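Long-range contact in ORF10 (Moritella marina, PDB 6RIW), which probably catalyses the chain-extending condensation of polyunsaturated fatty acid synthesis, this chain being the ketosynthase-chain length factor didomain of a longer synthase: residues Val231-Asn245 with Asp251-Ala263. Residues are numbered along the deposited sequence; the frame is centred on the assembly and turned at random.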
loop_
_atom_site.group_PDB
_atom_site.type_symbol
_atom_site.label_atom_id
_atom_site.label_comp_id
_atom_site.label_asym_id
_atom_site.label_seq_id
_atom_site.Cartn_x
_atom_site.Cartn_y
_atom_site.Cartn_z
ATOM N N VAL A 231 2.934 -11.033 -9.329
ATOM C CA VAL A 231 3.438 -11.674 -8.114
ATOM C C VAL A 231 4.426 -12.783 -8.457
ATOM O O VAL A 231 5.499 -12.916 -7.842
ATOM C CB VAL A 231 2.265 -12.224 -7.287
ATOM C CG1 VAL A 231 2.787 -13.108 -6.158
ATOM C CG2 VAL A 231 1.421 -11.067 -6.751
ATOM N N ASN A 232 4.058 -13.632 -9.405
ATOM C CA ASN A 232 4.868 -14.815 -9.655
ATOM C C ASN A 232 6.146 -14.474 -10.409
ATOM O O ASN A 232 7.179 -15.124 -10.203
ATOM C CB ASN A 232 4.034 -15.850 -10.414
ATOM C CG ASN A 232 3.047 -16.575 -9.512
ATOM O OD1 ASN A 232 2.528 -16.009 -8.530
ATOM N ND2 ASN A 232 2.805 -17.848 -9.814
ATOM N N MET A 233 6.105 -13.476 -11.290
ATOM C CA MET A 233 7.347 -12.980 -11.876
ATOM C C MET A 233 8.284 -12.453 -10.798
ATOM O O MET A 233 9.505 -12.660 -10.864
ATOM C CB MET A 233 7.052 -11.888 -12.912
ATOM C CG MET A 233 6.401 -12.404 -14.181
ATOM S SD MET A 233 7.451 -13.564 -15.111
ATOM C CE MET A 233 6.288 -14.117 -16.372
ATOM N N GLY A 234 7.731 -11.790 -9.779
ATOM C CA GLY A 234 8.569 -11.293 -8.698
ATOM C C GLY A 234 9.232 -12.410 -7.910
ATOM O O GLY A 234 10.447 -12.402 -7.690
ATOM N N PHE A 235 8.447 -13.379 -7.457
ATOM C CA PHE A 235 9.059 -14.458 -6.690
ATOM C C PHE A 235 9.982 -15.313 -7.555
ATOM O O PHE A 235 10.911 -15.944 -7.029
ATOM C CB PHE A 235 7.973 -15.311 -6.024
ATOM C CG PHE A 235 7.376 -14.664 -4.800
ATOM C CD1 PHE A 235 8.196 -14.235 -3.760
ATOM C CD2 PHE A 235 6.014 -14.440 -4.711
ATOM C CE1 PHE A 235 7.660 -13.613 -2.634
ATOM C CE2 PHE A 235 5.469 -13.818 -3.593
ATOM C CZ PHE A 235 6.288 -13.409 -2.553
ATOM N N SER A 236 9.770 -15.330 -8.874
ATOM C CA SER A 236 10.733 -16.002 -9.737
ATOM C C SER A 236 12.058 -15.243 -9.795
ATOM O O SER A 236 13.125 -15.865 -9.716
ATOM C CB SER A 236 10.151 -16.205 -11.135
ATOM O OG SER A 236 9.021 -17.051 -11.039
ATOM N N ILE A 237 12.027 -13.905 -9.918
ATOM C CA ILE A 237 13.304 -13.183 -9.982
ATOM C C ILE A 237 13.992 -13.182 -8.620
ATOM O O ILE A 237 15.229 -13.162 -8.539
ATOM C CB ILE A 237 13.132 -11.749 -10.537
ATOM C CG1 ILE A 237 14.499 -11.116 -10.831
ATOM C CG2 ILE A 237 12.395 -10.873 -9.601
ATOM C CD1 ILE A 237 15.195 -11.723 -12.067
ATOM N N PHE A 238 13.224 -13.218 -7.535
ATOM C CA PHE A 238 13.791 -13.398 -6.202
ATOM C C PHE A 238 14.317 -14.813 -5.968
ATOM O O PHE A 238 14.949 -15.049 -4.930
ATOM C CB PHE A 238 12.741 -13.085 -5.132
ATOM C CG PHE A 238 12.274 -11.643 -5.119
ATOM C CD1 PHE A 238 13.019 -10.645 -5.731
ATOM C CD2 PHE A 238 11.104 -11.297 -4.473
ATOM C CE1 PHE A 238 12.600 -9.315 -5.706
ATOM C CE2 PHE A 238 10.672 -9.968 -4.439
ATOM C CZ PHE A 238 11.420 -8.980 -5.071
ATOM N N GLN A 239 14.045 -15.753 -6.881
ATOM C CA GLN A 239 14.373 -17.178 -6.697
ATOM C C GLN A 239 13.783 -17.725 -5.392
ATOM O O GLN A 239 14.413 -18.512 -4.674
ATOM C CB GLN A 239 15.884 -17.405 -6.741
ATOM C CG GLN A 239 16.545 -17.095 -8.072
ATOM C CD GLN A 239 18.053 -17.285 -7.995
ATOM O OE1 GLN A 239 18.539 -18.244 -7.390
ATOM N NE2 GLN A 239 18.798 -16.352 -8.579
ATOM N N ALA A 240 12.561 -17.301 -5.077
ATOM C CA ALA A 240 11.912 -17.680 -3.828
ATOM C C ALA A 240 11.127 -18.981 -3.924
ATOM O O ALA A 240 10.815 -19.575 -2.887
ATOM C CB ALA A 240 10.982 -16.557 -3.355
ATOM N N TYR A 241 10.797 -19.437 -5.134
ATOM C CA TYR A 241 10.124 -20.713 -5.334
ATOM C C TYR A 241 11.107 -21.883 -5.184
ATOM O O TYR A 241 12.273 -21.773 -5.573
ATOM C CB TYR A 241 9.492 -20.759 -6.724
ATOM C CG TYR A 241 8.301 -19.837 -6.926
ATOM C CD1 TYR A 241 7.168 -19.950 -6.142
ATOM C CD2 TYR A 241 8.308 -18.867 -7.942
ATOM C CE1 TYR A 241 6.070 -19.108 -6.337
ATOM C CE2 TYR A 241 7.221 -18.036 -8.152
ATOM C CZ TYR A 241 6.107 -18.163 -7.350
ATOM O OH TYR A 241 5.021 -17.348 -7.538
ATOM N N PRO A 242 10.653 -23.027 -4.658
ATOM C CA PRO A 242 11.592 -24.131 -4.372
ATOM C C PRO A 242 12.033 -24.856 -5.641
ATOM O O PRO A 242 11.210 -25.274 -6.456
ATOM C CB PRO A 242 10.789 -25.057 -3.445
ATOM C CG PRO A 242 9.353 -24.784 -3.777
ATOM C CD PRO A 242 9.292 -23.309 -4.161
ATOM N N ALA A 243 13.352 -25.022 -5.788
ATOM C CA ALA A 243 13.873 -25.695 -6.969
ATOM C C ALA A 243 13.437 -27.155 -7.009
ATOM O O ALA A 243 13.178 -27.686 -8.095
ATOM C CB ALA A 243 15.399 -25.575 -7.021
ATOM N N ASN A 244 13.303 -27.805 -5.849
ATOM C CA ASN A 244 12.825 -29.183 -5.798
ATOM C C ASN A 244 11.301 -29.282 -5.687
ATOM O O ASN A 244 10.775 -30.366 -5.419
ATOM C CB ASN A 244 13.500 -29.929 -4.642
ATOM C CG ASN A 244 13.046 -29.443 -3.278
ATOM O OD1 ASN A 244 12.324 -28.446 -3.164
ATOM N ND2 ASN A 244 13.466 -30.149 -2.231
ATOM N N ASN A 245 10.590 -28.167 -5.856
ATOM C CA ASN A 245 9.125 -28.113 -5.780
ATOM C C ASN A 245 8.585 -28.532 -4.411
ATOM O O ASN A 245 7.417 -28.911 -4.291
ATOM C CB ASN A 245 8.478 -28.950 -6.893
ATOM C CG ASN A 245 7.110 -28.423 -7.309
ATOM O OD1 ASN A 245 6.116 -29.148 -7.250
ATOM N ND2 ASN A 245 7.053 -27.161 -7.733
ATOM N N ASP A 251 10.283 -27.904 7.432
ATOM C CA ASP A 251 10.841 -29.174 6.976
ATOM C C ASP A 251 12.229 -28.971 6.381
ATOM O O ASP A 251 12.466 -28.016 5.641
ATOM C CB ASP A 251 9.918 -29.840 5.949
ATOM C CG ASP A 251 10.331 -31.285 5.645
ATOM O OD1 ASP A 251 11.287 -31.474 4.860
ATOM O OD2 ASP A 251 9.704 -32.220 6.194
ATOM N N GLN A 252 13.148 -29.892 6.718
ATOM C CA GLN A 252 14.523 -29.815 6.229
ATOM C C GLN A 252 14.601 -29.758 4.707
ATOM O O GLN A 252 15.547 -29.181 4.157
ATOM C CB GLN A 252 15.337 -31.021 6.718
ATOM C CG GLN A 252 15.589 -31.089 8.207
ATOM C CD GLN A 252 16.372 -32.343 8.589
ATOM O OE1 GLN A 252 17.204 -32.822 7.815
ATOM N NE2 GLN A 252 16.092 -32.889 9.773
ATOM N N ASN A 253 13.641 -30.357 4.008
ATOM C CA ASN A 253 13.719 -30.473 2.553
ATOM C C ASN A 253 13.065 -29.304 1.817
ATOM O O ASN A 253 13.155 -29.242 0.584
ATOM C CB ASN A 253 13.070 -31.787 2.084
ATOM C CG ASN A 253 13.668 -33.013 2.762
ATOM O OD1 ASN A 253 14.785 -33.426 2.446
ATOM N ND2 ASN A 253 12.920 -33.603 3.701
ATOM N N SER A 254 12.406 -28.399 2.542
ATOM C CA SER A 254 11.783 -27.235 1.922
ATOM C C SER A 254 12.836 -26.348 1.276
ATOM O O SER A 254 13.870 -26.044 1.879
ATOM C CB SER A 254 11.007 -26.428 2.970
ATOM O OG SER A 254 10.170 -25.451 2.347
ATOM N N GLN A 255 12.574 -25.909 0.045
ATOM C CA GLN A 255 13.516 -25.015 -0.616
ATOM C C GLN A 255 12.928 -23.655 -0.985
ATOM O O GLN A 255 13.579 -22.894 -1.706
ATOM C CB GLN A 255 14.100 -25.697 -1.853
ATOM C CG GLN A 255 15.032 -26.831 -1.474
ATOM C CD GLN A 255 15.776 -27.399 -2.656
ATOM O OE1 GLN A 255 15.446 -27.113 -3.812
ATOM N NE2 GLN A 255 16.788 -28.221 -2.375
ATOM N N GLY A 256 11.743 -23.317 -0.494
ATOM C CA GLY A 256 11.119 -22.074 -0.898
ATOM C C GLY A 256 9.667 -22.039 -0.473
ATOM O O GLY A 256 9.189 -22.897 0.277
ATOM N N LEU A 257 8.977 -21.016 -0.970
ATOM C CA LEU A 257 7.571 -20.807 -0.661
ATOM C C LEU A 257 6.732 -20.876 -1.931
ATOM O O LEU A 257 7.241 -20.775 -3.056
ATOM C CB LEU A 257 7.348 -19.439 0.037
ATOM C CG LEU A 257 7.807 -18.168 -0.706
ATOM C CD1 LEU A 257 6.805 -17.672 -1.770
ATOM C CD2 LEU A 257 8.057 -17.049 0.304
ATOM N N PHE A 258 5.431 -21.055 -1.728
ATOM C CA PHE A 258 4.409 -20.742 -2.719
ATOM C C PHE A 258 3.603 -19.556 -2.196
ATOM O O PHE A 258 3.324 -19.470 -0.994
ATOM C CB PHE A 258 3.450 -21.914 -2.960
ATOM C CG PHE A 258 4.105 -23.167 -3.482
ATOM C CD1 PHE A 258 5.242 -23.114 -4.279
ATOM C CD2 PHE A 258 3.555 -24.406 -3.182
ATOM C CE1 PHE A 258 5.831 -24.293 -4.775
ATOM C CE2 PHE A 258 4.126 -25.590 -3.673
ATOM C CZ PHE A 258 5.267 -25.533 -4.455
ATOM N N ALA A 259 3.256 -18.637 -3.090
ATOM C CA ALA A 259 2.489 -17.451 -2.725
ATOM C C ALA A 259 0.989 -17.741 -2.812
ATOM O O ALA A 259 0.566 -18.828 -3.202
ATOM C CB ALA A 259 2.877 -16.278 -3.615
ATOM N N GLY A 260 0.164 -16.761 -2.440
ATOM C CA GLY A 260 -1.263 -17.001 -2.329
ATOM C C GLY A 260 -2.025 -15.690 -2.296
ATOM O O GLY A 260 -1.442 -14.603 -2.308
ATOM N N GLU A 261 -3.346 -15.811 -2.253
ATOM C CA GLU A 261 -4.232 -14.661 -2.297
ATOM C C GLU A 261 -5.419 -14.932 -1.381
ATOM O O GLU A 261 -5.643 -16.064 -0.942
ATOM C CB GLU A 261 -4.688 -14.386 -3.742
ATOM C CG GLU A 261 -5.222 -15.626 -4.421
ATOM C CD GLU A 261 -5.716 -15.377 -5.848
ATOM O OE1 GLU A 261 -5.207 -14.447 -6.524
ATOM O OE2 GLU A 261 -6.633 -16.115 -6.294
ATOM N N GLY A 262 -6.167 -13.880 -1.072
ATOM C CA GLY A 262 -7.360 -14.013 -0.262
ATOM C C GLY A 262 -7.533 -12.791 0.619
ATOM O O GLY A 262 -6.895 -11.763 0.404
ATOM N N ALA A 263 -8.392 -12.938 1.637
ATOM C CA ALA A 263 -8.759 -11.812 2.487
ATOM C C ALA A 263 -9.256 -12.324 3.829
ATOM O O ALA A 263 -9.719 -13.460 3.945
ATOM C CB ALA A 263 -9.840 -10.934 1.837
HETATM O O HOH W 1 2.807 -18.645 -6.101
HETATM O O HOH W 2 15.172 -23.268 -4.345
#
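Leu257 sets its CD1 methyl squarely over one face of the Phe235 ring, 4.1 Å from the ring centroid, in a CH-pi contact. The same ring reaches Ala259 with its CE2, 3.6 Å from the CB, while Val231 CG1 approaches that methyl too. Past helix 228-237 and the Schellman motif at Gln239, Leu257 N gives a nearly straight hydrogen bond to Ala240 O (3.0 Å). Gly256 runs so close to Ala240 O and Pro242 N that a CB there would clash. Tyr241 CG stands anti to its own carbonyl carbon (chi1 -70°), which turns the ring back toward helix 228-237, its edge at Asn232 O and Ser236 OG: CD1 lies against Leu257 O, a buried carbonyl without a polar partner, and OH shares a water with Ala259 N. Phe258 presents its ring edge to Tyr241 CD1 and crosses Pro242 at about a right angle, its CE1 3.7 Å from the proline CD; His62 and His247 also meet this ring. Farther along, the amides of Asn244 and Gln255 stack, their planes 16° apart. Asn244 ND2 bonds Asn253 O in the carbonyl plane (3.0 Å), OD1 takes Val246 N, and its backbone N makes a weak bond to Gln255 OE1. With Asn244 replaced by an alanine, Asn253 O and Val246 N would probably lose their amide mates and the Gln255 amide its stacking partner. Asp251 OD1 closes an Asx turn with Asn253 N. Together these contacts fasten the loop after helix 228-237 to the chain entering strand 259-270, within the thiolase-like fold of the N-terminal ketosynthase domain.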